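Local coordinates for protein alpha,alpha-trehalose-phosphate synthase (UDP-forming) (Burkholderia multivorans, PDB 5UOF) that belongs to glycosyltransferase family 20 and has the two-domain GT-B architecture of that clan, at residues H142-A147 and I159-H164. Sequence-based numbering, arbitrary orientation.
Sequences HLLPFA and IGFFLH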
loop_
_atom_site.group_PDB
_atom_site.type_symbol
_atom_site.label_atom_id
_atom_site.label_comp_id
_atom_site.label_asym_id
_atom_site.label_seq_id
_atom_site.Cartn_x
_atom_site.Cartn_y
_atom_site.Cartn_z
ATOM N N HIS A 142 -6.352 -1.757 -18.787
ATOM C CA HIS A 142 -7.179 -0.804 -19.526
ATOM C C HIS A 142 -8.491 -1.427 -19.964
ATOM O O HIS A 142 -9.448 -0.698 -20.257
ATOM C CB HIS A 142 -6.460 -0.284 -20.780
ATOM C CG HIS A 142 -5.197 0.482 -20.509
ATOM N ND1 HIS A 142 -5.199 1.770 -20.016
ATOM C CD2 HIS A 142 -3.899 0.157 -20.704
ATOM C CE1 HIS A 142 -3.955 2.198 -19.900
ATOM N NE2 HIS A 142 -3.147 1.237 -20.310
ATOM N N LEU A 143 -8.540 -2.760 -20.042
ATOM C CA LEU A 143 -9.690 -3.485 -20.577
ATOM C C LEU A 143 -10.348 -4.355 -19.518
ATOM O O LEU A 143 -11.074 -5.289 -19.850
ATOM C CB LEU A 143 -9.262 -4.344 -21.768
ATOM C CG LEU A 143 -8.842 -3.593 -23.022
ATOM C CD1 LEU A 143 -8.032 -4.493 -23.955
ATOM C CD2 LEU A 143 -10.078 -3.039 -23.711
ATOM N N LEU A 144 -10.073 -4.094 -18.245
ATOM C CA LEU A 144 -10.690 -4.882 -17.181
ATOM C C LEU A 144 -12.211 -5.027 -17.298
ATOM O O LEU A 144 -12.708 -6.156 -17.146
ATOM C CB LEU A 144 -10.248 -4.276 -15.842
ATOM C CG LEU A 144 -10.519 -5.112 -14.603
ATOM C CD1 LEU A 144 -9.437 -4.837 -13.598
ATOM C CD2 LEU A 144 -11.885 -4.746 -14.047
ATOM N N PRO A 145 -13.000 -3.984 -17.578
ATOM C CA PRO A 145 -14.458 -4.162 -17.664
ATOM C C PRO A 145 -14.946 -4.821 -18.948
ATOM O O PRO A 145 -16.163 -4.899 -19.159
ATOM C CB PRO A 145 -14.996 -2.721 -17.572
ATOM C CG PRO A 145 -13.833 -1.853 -17.207
ATOM C CD PRO A 145 -12.626 -2.566 -17.719
ATOM N N PHE A 146 -14.051 -5.322 -19.801
ATOM C CA PHE A 146 -14.451 -5.702 -21.157
ATOM C C PHE A 146 -15.403 -6.900 -21.156
ATOM O O PHE A 146 -16.406 -6.897 -21.881
ATOM C CB PHE A 146 -13.205 -5.991 -21.996
ATOM C CG PHE A 146 -13.460 -6.005 -23.487
ATOM C CD1 PHE A 146 -13.478 -4.821 -24.216
ATOM C CD2 PHE A 146 -13.641 -7.201 -24.158
ATOM C CE1 PHE A 146 -13.691 -4.833 -25.590
ATOM C CE2 PHE A 146 -13.848 -7.220 -25.526
ATOM C CZ PHE A 146 -13.871 -6.036 -26.242
ATOM N N ALA A 147 -15.097 -7.948 -20.376
ATOM C CA ALA A 147 -15.994 -9.103 -20.315
ATOM C C ALA A 147 -17.368 -8.720 -19.797
ATOM O O ALA A 147 -18.381 -9.202 -20.311
ATOM C CB ALA A 147 -15.422 -10.205 -19.432
ATOM N N ILE A 159 -14.487 -16.382 -21.894
ATOM C CA ILE A 159 -13.686 -15.166 -21.909
ATOM C C ILE A 159 -12.663 -15.265 -20.796
ATOM O O ILE A 159 -13.017 -15.567 -19.656
ATOM C CB ILE A 159 -14.529 -13.890 -21.718
ATOM C CG1 ILE A 159 -15.782 -13.919 -22.601
ATOM C CG2 ILE A 159 -13.688 -12.667 -22.052
ATOM C CD1 ILE A 159 -16.702 -12.711 -22.377
ATOM N N GLY A 160 -11.406 -14.998 -21.124
ATOM C CA GLY A 160 -10.345 -14.974 -20.137
ATOM C C GLY A 160 -9.722 -13.596 -20.038
ATOM O O GLY A 160 -9.702 -12.833 -21.005
ATOM N N PHE A 161 -9.198 -13.289 -18.854
ATOM C CA PHE A 161 -8.503 -12.037 -18.597
ATOM C C PHE A 161 -7.112 -12.375 -18.102
ATOM O O PHE A 161 -6.947 -13.310 -17.317
ATOM C CB PHE A 161 -9.247 -11.193 -17.527
ATOM C CG PHE A 161 -8.617 -9.845 -17.250
ATOM C CD1 PHE A 161 -8.636 -8.838 -18.211
ATOM C CD2 PHE A 161 -8.044 -9.570 -16.009
ATOM C CE1 PHE A 161 -8.069 -7.594 -17.952
ATOM C CE2 PHE A 161 -7.476 -8.323 -15.746
ATOM C CZ PHE A 161 -7.486 -7.339 -16.713
ATOM N N PHE A 162 -6.108 -11.636 -18.571
ATOM C CA PHE A 162 -4.779 -11.720 -17.971
ATOM C C PHE A 162 -4.323 -10.328 -17.569
ATOM O O PHE A 162 -4.251 -9.421 -18.406
ATOM C CB PHE A 162 -3.743 -12.366 -18.896
ATOM C CG PHE A 162 -2.426 -12.592 -18.199
ATOM C CD1 PHE A 162 -2.284 -13.663 -17.337
ATOM C CD2 PHE A 162 -1.371 -11.687 -18.324
ATOM C CE1 PHE A 162 -1.101 -13.857 -16.635
ATOM C CE2 PHE A 162 -0.179 -11.891 -17.643
ATOM C CZ PHE A 162 -0.044 -12.975 -16.794
ATOM N N LEU A 163 -4.015 -10.166 -16.285
ATOM C CA LEU A 163 -3.497 -8.916 -15.747
ATOM C C LEU A 163 -1.973 -8.942 -15.797
ATOM O O LEU A 163 -1.343 -9.803 -15.176
ATOM C CB LEU A 163 -3.978 -8.725 -14.310
ATOM C CG LEU A 163 -3.667 -7.357 -13.705
ATOM C CD1 LEU A 163 -4.510 -6.267 -14.417
ATOM C CD2 LEU A 163 -3.961 -7.396 -12.202
ATOM N N HIS A 164 -1.380 -8.002 -16.534
ATOM C CA HIS A 164 0.072 -7.976 -16.667
ATOM C C HIS A 164 0.767 -7.242 -15.525
ATOM O O HIS A 164 1.966 -7.452 -15.308
ATOM C CB HIS A 164 0.469 -7.336 -17.995
ATOM C CG HIS A 164 0.041 -8.125 -19.192
ATOM N ND1 HIS A 164 0.947 -8.708 -20.054
ATOM C CD2 HIS A 164 -1.187 -8.443 -19.660
ATOM C CE1 HIS A 164 0.289 -9.348 -21.005
ATOM N NE2 HIS A 164 -1.006 -9.193 -20.797
#
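Within the beta-alpha-beta unit made by strand 135-139, helix 146-152 and strand 159-162, Phe161 and Ile159 of the second strand pack against the beta turn before the helix and against the helix's first residues. The CA atoms of Leu144 and Phe161 lie 7.6 Å apart, and the Phe161 ring fills part of that space. With CG anti to its backbone N (chi1 -177°), Phe161 carries the ring up to the turn: its CE1 comes within 3.8 Å of Leu144 CA, and its CZ lies 4.2 Å from Leu144 CB. Leu144 CA and Leu143 O lie obliquely to the ring, with Phe161 CE1 4.2 Å from Leu143 O. That oxygen accepts a hydrogen bond from Phe146 N (3.0 Å), closing the type I turn from Leu143 to Phe146. The Ala147 methyl meets both branches of Ile159, its CB being 4.0 Å from CG2 and 4.1 Å from CD1 of Ile159. All touching residues are buried; Tyr189 meets the Phe161 ring and hydrogen-bonds Leu144 O through its hydroxyl, while helix 179-186 touches Leu144. Such packing of a crossover's incoming turn and helix start onto the second of two adjacent parallel strands is typical of the Rossmann-like domains of GT-B glycosyltransferases.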